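Local coordinates for protein methylocystis parvus OBBP MbnE (Methylocystis parvus OBBP, PDB 5ICQ) that probably binds the copper-chelating peptide methanobactin in the periplasm, as a solute-binding protein that serves its transport, at residues A[306-320]-A[572-586]. Residues are numbered along the deposited sequence; the frame is centred on the assembly and turned at random.
Sequences GRMARESLKNENPKG and HASEQWIAHSTDIVR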
loop_
_atom_site.group_PDB
_atom_site.type_symbol
_atom_site.label_atom_id
_atom_site.label_comp_id
_atom_site.label_asym_id
_atom_site.label_seq_id
_atom_site.Cartn_x
_atom_site.Cartn_y
_atom_site.Cartn_z
ATOM N N GLY A 306 1.134 30.417 15.122
ATOM C CA GLY A 306 -0.028 29.578 15.338
ATOM C C GLY A 306 -1.035 29.502 14.205
ATOM O O GLY A 306 -2.059 28.825 14.361
ATOM N N ARG A 307 -0.797 30.176 13.079
ATOM C CA ARG A 307 -1.704 30.045 11.940
ATOM C C ARG A 307 -1.607 28.668 11.289
ATOM O O ARG A 307 -2.564 28.211 10.652
ATOM C CB ARG A 307 -1.407 31.126 10.907
ATOM C CG ARG A 307 -1.913 32.531 11.282
ATOM C CD ARG A 307 -1.477 33.546 10.234
ATOM N NE ARG A 307 -0.047 33.847 10.340
ATOM C CZ ARG A 307 0.691 34.353 9.354
ATOM N NH1 ARG A 307 0.143 34.610 8.175
ATOM N NH2 ARG A 307 1.983 34.596 9.547
ATOM N N MET A 308 -0.454 28.017 11.397
ATOM C CA MET A 308 -0.254 26.672 10.877
ATOM C C MET A 308 0.511 25.859 11.908
ATOM O O MET A 308 1.168 26.412 12.792
ATOM C CB MET A 308 0.494 26.694 9.538
ATOM C CG MET A 308 -0.197 27.517 8.474
ATOM S SD MET A 308 0.791 27.635 6.983
ATOM C CE MET A 308 0.131 29.131 6.246
ATOM N N ALA A 309 0.428 24.534 11.787
ATOM C CA ALA A 309 1.079 23.638 12.731
ATOM C C ALA A 309 1.599 22.416 11.991
ATOM O O ALA A 309 1.056 22.024 10.959
ATOM C CB ALA A 309 0.108 23.210 13.846
ATOM N N ARG A 310 2.645 21.801 12.520
ATOM C CA ARG A 310 3.097 20.534 11.970
ATOM C C ARG A 310 3.093 19.469 13.059
ATOM O O ARG A 310 3.185 19.775 14.253
ATOM C CB ARG A 310 4.467 20.662 11.331
ATOM C CG ARG A 310 5.586 20.994 12.278
ATOM C CD ARG A 310 6.882 20.705 11.571
ATOM N NE ARG A 310 8.052 21.101 12.332
ATOM C CZ ARG A 310 9.285 20.694 12.045
ATOM N NH1 ARG A 310 9.493 19.871 11.026
ATOM N NH2 ARG A 310 10.306 21.115 12.776
ATOM N N GLU A 311 2.942 18.215 12.640
ATOM C CA GLU A 311 2.790 17.104 13.569
ATOM C C GLU A 311 3.393 15.852 12.961
ATOM O O GLU A 311 3.434 15.703 11.735
ATOM C CB GLU A 311 1.319 16.781 13.880
ATOM C CG GLU A 311 0.379 17.934 14.089
ATOM C CD GLU A 311 -1.008 17.435 14.451
ATOM O OE1 GLU A 311 -1.149 16.829 15.533
ATOM O OE2 GLU A 311 -1.943 17.616 13.643
ATOM N N SER A 312 3.808 14.929 13.830
ATOM C CA SER A 312 4.144 13.563 13.429
ATOM C C SER A 312 3.097 12.627 14.009
ATOM O O SER A 312 2.825 12.675 15.210
ATOM C CB SER A 312 5.533 13.150 13.921
ATOM O OG SER A 312 6.547 13.922 13.307
ATOM N N LEU A 313 2.490 11.798 13.162
ATOM C CA LEU A 313 1.446 10.885 13.605
ATOM C C LEU A 313 1.829 9.447 13.287
ATOM O O LEU A 313 2.494 9.164 12.287
ATOM C CB LEU A 313 0.100 11.213 12.946
ATOM C CG LEU A 313 -0.396 12.657 13.058
ATOM C CD1 LEU A 313 -1.705 12.817 12.287
ATOM C CD2 LEU A 313 -0.580 13.054 14.511
ATOM N N LYS A 314 1.391 8.534 14.146
ATOM C CA LYS A 314 1.661 7.116 13.969
ATOM C C LYS A 314 0.379 6.338 14.201
ATOM O O LYS A 314 -0.406 6.680 15.092
ATOM C CB LYS A 314 2.737 6.628 14.951
ATOM C CG LYS A 314 3.352 5.281 14.579
ATOM C CD LYS A 314 4.251 4.764 15.690
ATOM C CE LYS A 314 5.200 3.670 15.200
ATOM N NZ LYS A 314 4.923 3.221 13.799
ATOM N N ASN A 315 0.162 5.285 13.422
ATOM C CA ASN A 315 -0.891 4.337 13.768
ATOM C C ASN A 315 -0.292 2.932 13.707
ATOM O O ASN A 315 0.925 2.725 13.812
ATOM C CB ASN A 315 -2.155 4.542 12.904
ATOM C CG ASN A 315 -1.938 4.240 11.433
ATOM O OD1 ASN A 315 -0.878 3.755 11.030
ATOM N ND2 ASN A 315 -2.963 4.518 10.616
ATOM N N GLU A 316 -1.152 1.929 13.570
ATOM C CA GLU A 316 -0.720 0.542 13.621
ATOM C C GLU A 316 -0.539 -0.068 12.240
ATOM O O GLU A 316 -0.366 -1.284 12.133
ATOM C CB GLU A 316 -1.707 -0.275 14.449
ATOM C CG GLU A 316 -1.783 0.223 15.888
ATOM C CD GLU A 316 -2.937 -0.374 16.659
ATOM O OE1 GLU A 316 -2.955 -1.609 16.843
ATOM O OE2 GLU A 316 -3.827 0.394 17.081
ATOM N N ASN A 317 -0.562 0.741 11.193
ATOM C CA ASN A 317 -0.309 0.221 9.856
ATOM C C ASN A 317 1.139 -0.253 9.749
ATOM O O ASN A 317 2.047 0.464 10.172
ATOM C CB ASN A 317 -0.578 1.292 8.808
ATOM C CG ASN A 317 -0.956 0.703 7.472
ATOM O OD1 ASN A 317 -2.025 0.113 7.332
ATOM N ND2 ASN A 317 -0.079 0.851 6.482
ATOM N N PRO A 318 1.394 -1.434 9.188
ATOM C CA PRO A 318 2.781 -1.907 9.075
ATOM C C PRO A 318 3.602 -1.063 8.113
ATOM O O PRO A 318 3.080 -0.440 7.184
ATOM C CB PRO A 318 2.633 -3.343 8.556
ATOM C CG PRO A 318 1.277 -3.387 7.930
ATOM C CD PRO A 318 0.423 -2.447 8.743
ATOM N N LYS A 319 4.914 -1.077 8.339
ATOM C CA LYS A 319 5.879 -0.275 7.602
ATOM C C LYS A 319 6.765 -1.189 6.765
ATOM O O LYS A 319 6.814 -2.407 6.979
ATOM C CB LYS A 319 6.749 0.551 8.554
ATOM C CG LYS A 319 5.963 1.472 9.491
ATOM C CD LYS A 319 5.387 2.650 8.719
ATOM C CE LYS A 319 4.583 3.562 9.625
ATOM N NZ LYS A 319 3.498 2.813 10.327
ATOM N N GLY A 320 7.487 -0.585 5.827
ATOM C CA GLY A 320 8.344 -1.343 4.928
ATOM C C GLY A 320 7.549 -1.864 3.742
ATOM O O GLY A 320 6.356 -1.589 3.642
ATOM N N HIS A 572 12.591 3.335 6.659
ATOM C CA HIS A 572 11.285 3.971 6.568
ATOM C C HIS A 572 11.175 5.025 7.660
ATOM O O HIS A 572 11.986 5.078 8.582
ATOM C CB HIS A 572 10.155 2.937 6.688
ATOM C CG HIS A 572 10.123 2.241 8.015
ATOM N ND1 HIS A 572 10.792 1.059 8.255
ATOM C CD2 HIS A 572 9.507 2.569 9.177
ATOM C CE1 HIS A 572 10.595 0.689 9.509
ATOM N NE2 HIS A 572 9.818 1.589 10.093
ATOM N N ALA A 573 10.162 5.891 7.531
ATOM C CA ALA A 573 9.808 6.825 8.589
ATOM C C ALA A 573 8.801 6.150 9.518
ATOM O O ALA A 573 7.802 5.589 9.053
ATOM C CB ALA A 573 9.218 8.109 7.998
ATOM N N SER A 574 9.076 6.178 10.824
ATOM C CA SER A 574 8.166 5.526 11.761
ATOM C C SER A 574 6.855 6.277 11.868
ATOM O O SER A 574 5.835 5.681 12.221
ATOM C CB SER A 574 8.808 5.401 13.146
ATOM O OG SER A 574 9.822 4.416 13.145
ATOM N N GLU A 575 6.865 7.576 11.582
ATOM C CA GLU A 575 5.674 8.403 11.667
ATOM C C GLU A 575 5.407 9.099 10.342
ATOM O O GLU A 575 6.298 9.256 9.500
ATOM C CB GLU A 575 5.812 9.462 12.773
ATOM C CG GLU A 575 5.783 8.887 14.168
ATOM C CD GLU A 575 7.168 8.753 14.776
ATOM O OE1 GLU A 575 8.088 9.490 14.355
ATOM O OE2 GLU A 575 7.328 7.914 15.687
ATOM N N GLN A 576 4.161 9.531 10.178
ATOM C CA GLN A 576 3.771 10.381 9.063
ATOM C C GLN A 576 3.946 11.846 9.447
ATOM O O GLN A 576 3.485 12.273 10.510
ATOM C CB GLN A 576 2.322 10.099 8.666
ATOM C CG GLN A 576 1.901 10.852 7.409
ATOM C CD GLN A 576 0.534 10.430 6.907
ATOM O OE1 GLN A 576 0.123 9.276 7.074
ATOM N NE2 GLN A 576 -0.179 11.363 6.294
ATOM N N TRP A 577 4.631 12.607 8.594
ATOM C CA TRP A 577 4.928 14.016 8.841
ATOM C C TRP A 577 3.905 14.859 8.087
ATOM O O TRP A 577 3.807 14.766 6.856
ATOM C CB TRP A 577 6.351 14.358 8.382
ATOM C CG TRP A 577 7.390 13.412 8.926
ATOM C CD1 TRP A 577 7.327 12.709 10.105
ATOM C CD2 TRP A 577 8.630 13.048 8.308
ATOM N NE1 TRP A 577 8.458 11.937 10.256
ATOM C CE2 TRP A 577 9.266 12.117 9.162
ATOM C CE3 TRP A 577 9.263 13.415 7.114
ATOM C CZ2 TRP A 577 10.512 11.564 8.868
ATOM C CZ3 TRP A 577 10.501 12.858 6.818
ATOM C CH2 TRP A 577 11.111 11.939 7.694
ATOM N N ILE A 578 3.116 15.651 8.821
ATOM C CA ILE A 578 2.089 16.478 8.198
ATOM C C ILE A 578 2.191 17.913 8.702
ATOM O O ILE A 578 2.798 18.202 9.736
ATOM C CB ILE A 578 0.662 15.931 8.439
ATOM C CG1 ILE A 578 0.235 16.168 9.886
ATOM C CG2 ILE A 578 0.581 14.433 8.096
ATOM C CD1 ILE A 578 -1.261 15.855 10.146
ATOM N N ALA A 579 1.585 18.824 7.945
ATOM C CA ALA A 579 1.421 20.202 8.379
ATOM C C ALA A 579 0.082 20.695 7.867
ATOM O O ALA A 579 -0.408 20.224 6.838
ATOM C CB ALA A 579 2.548 21.116 7.879
ATOM N N HIS A 580 -0.514 21.642 8.592
ATOM C CA HIS A 580 -1.857 22.066 8.230
ATOM C C HIS A 580 -2.166 23.429 8.832
ATOM O O HIS A 580 -1.587 23.827 9.847
ATOM C CB HIS A 580 -2.898 21.045 8.700
ATOM C CG HIS A 580 -2.871 20.806 10.172
ATOM N ND1 HIS A 580 -3.560 21.598 11.066
ATOM C CD2 HIS A 580 -2.231 19.870 10.914
ATOM C CE1 HIS A 580 -3.346 21.161 12.295
ATOM N NE2 HIS A 580 -2.541 20.115 12.231
ATOM N N SER A 581 -3.089 24.137 8.187
ATOM C CA SER A 581 -3.675 25.328 8.789
ATOM C C SER A 581 -4.354 24.965 10.104
ATOM O O SER A 581 -4.935 23.888 10.251
ATOM C CB SER A 581 -4.694 25.954 7.829
ATOM O OG SER A 581 -5.484 26.920 8.500
ATOM N N THR A 582 -4.295 25.880 11.076
ATOM C CA THR A 582 -5.009 25.629 12.323
ATOM C C THR A 582 -6.490 25.945 12.215
ATOM O O THR A 582 -7.230 25.709 13.178
ATOM C CB THR A 582 -4.398 26.436 13.478
ATOM O OG1 THR A 582 -4.298 27.812 13.095
ATOM C CG2 THR A 582 -3.031 25.904 13.795
ATOM N N ASP A 583 -6.933 26.457 11.069
ATOM C CA ASP A 583 -8.347 26.686 10.826
ATOM C C ASP A 583 -9.101 25.412 10.473
ATOM O O ASP A 583 -10.335 25.441 10.415
ATOM C CB ASP A 583 -8.521 27.714 9.709
ATOM C CG ASP A 583 -7.967 29.076 10.087
ATOM O OD1 ASP A 583 -7.839 29.343 11.303
ATOM O OD2 ASP A 583 -7.659 29.872 9.175
ATOM N N ILE A 584 -8.407 24.311 10.205
ATOM C CA ILE A 584 -9.082 23.029 10.030
ATOM C C ILE A 584 -8.657 22.103 11.156
ATOM O O ILE A 584 -7.539 22.194 11.674
ATOM C CB ILE A 584 -8.813 22.398 8.645
ATOM C CG1 ILE A 584 -7.317 22.167 8.417
ATOM C CG2 ILE A 584 -9.408 23.279 7.549
ATOM C CD1 ILE A 584 -7.030 21.286 7.174
ATOM N N VAL A 585 -9.573 21.222 11.564
ATOM C CA VAL A 585 -9.351 20.340 12.704
ATOM C C VAL A 585 -9.806 18.930 12.348
ATOM O O VAL A 585 -10.530 18.708 11.374
ATOM C CB VAL A 585 -10.083 20.834 13.970
ATOM C CG1 VAL A 585 -9.476 22.143 14.454
ATOM C CG2 VAL A 585 -11.526 21.017 13.670
ATOM N N ARG A 586 -9.395 17.975 13.168
ATOM C CA ARG A 586 -9.684 16.567 12.945
ATOM C C ARG A 586 -10.184 15.933 14.231
ATOM O O ARG A 586 -10.064 16.530 15.306
ATOM C CB ARG A 586 -8.427 15.842 12.454
ATOM C CG ARG A 586 -7.344 15.744 13.493
ATOM C CD ARG A 586 -6.293 14.762 13.029
ATOM N NE ARG A 586 -5.273 14.530 14.039
ATOM C CZ ARG A 586 -4.250 15.344 14.262
ATOM N NH1 ARG A 586 -4.112 16.462 13.551
ATOM N NH2 ARG A 586 -3.373 15.043 15.201
#
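Strands 308-313 and 576-581 form an antiparallel pair, consistent with crossover strands of the hinge between the lobes of a periplasmic solute-binding protein; 576-581 is the middle strand of this sheet, with 285-288 along its other edge. Ala309, Glu311 and Leu313 face His580, Ile578 and Gln576 as hydrogen-bonded pairs, each closed by two backbone bonds, among them Ile578 N to Glu311 O at 2.9 Å and 179°. Side chains of these residues share one face of the sheet, and there Glu311 is gripped from two sides. Its carboxylate meets the guanidinium edge of Arg586, which returns from beyond the turn Ser581 to Ile584: Arg586 NH2 reaches Glu311 OE1 on the syn side, somewhat out of the carboxylate plane, at 2.9 Å. Arg586 NH1 completes the salt bridge to Glu311 OE2, its unusually short 2.5 Å doubtful as an exact length. His580 NE2 approaches Glu311 OE2 from the anti side, tilted further out of that plane, 2.9 Å away, the ring turned 67° from the carboxylate. His580 CG lies between backbone N and carbonyl carbon (chi1 58°); ND1 donates to Ser581 O while NE2 holds Glu311, and the two bonds together fix the ring's rotation. Leu313 CD1 lies over one guanidinium face and touches Ile578 CD1 at 3.7 Å. Where 576-581 follows strand 567-572 of the large mixed sheet, Lys314 NZ bonds Ser574 O and pairs with Glu369, while Lys319 CB sits over the His572 ring in a CH-pi contact. At the far end Thr582 OG1 donates to a lone pair of Gly306 O, 2.8 Å away.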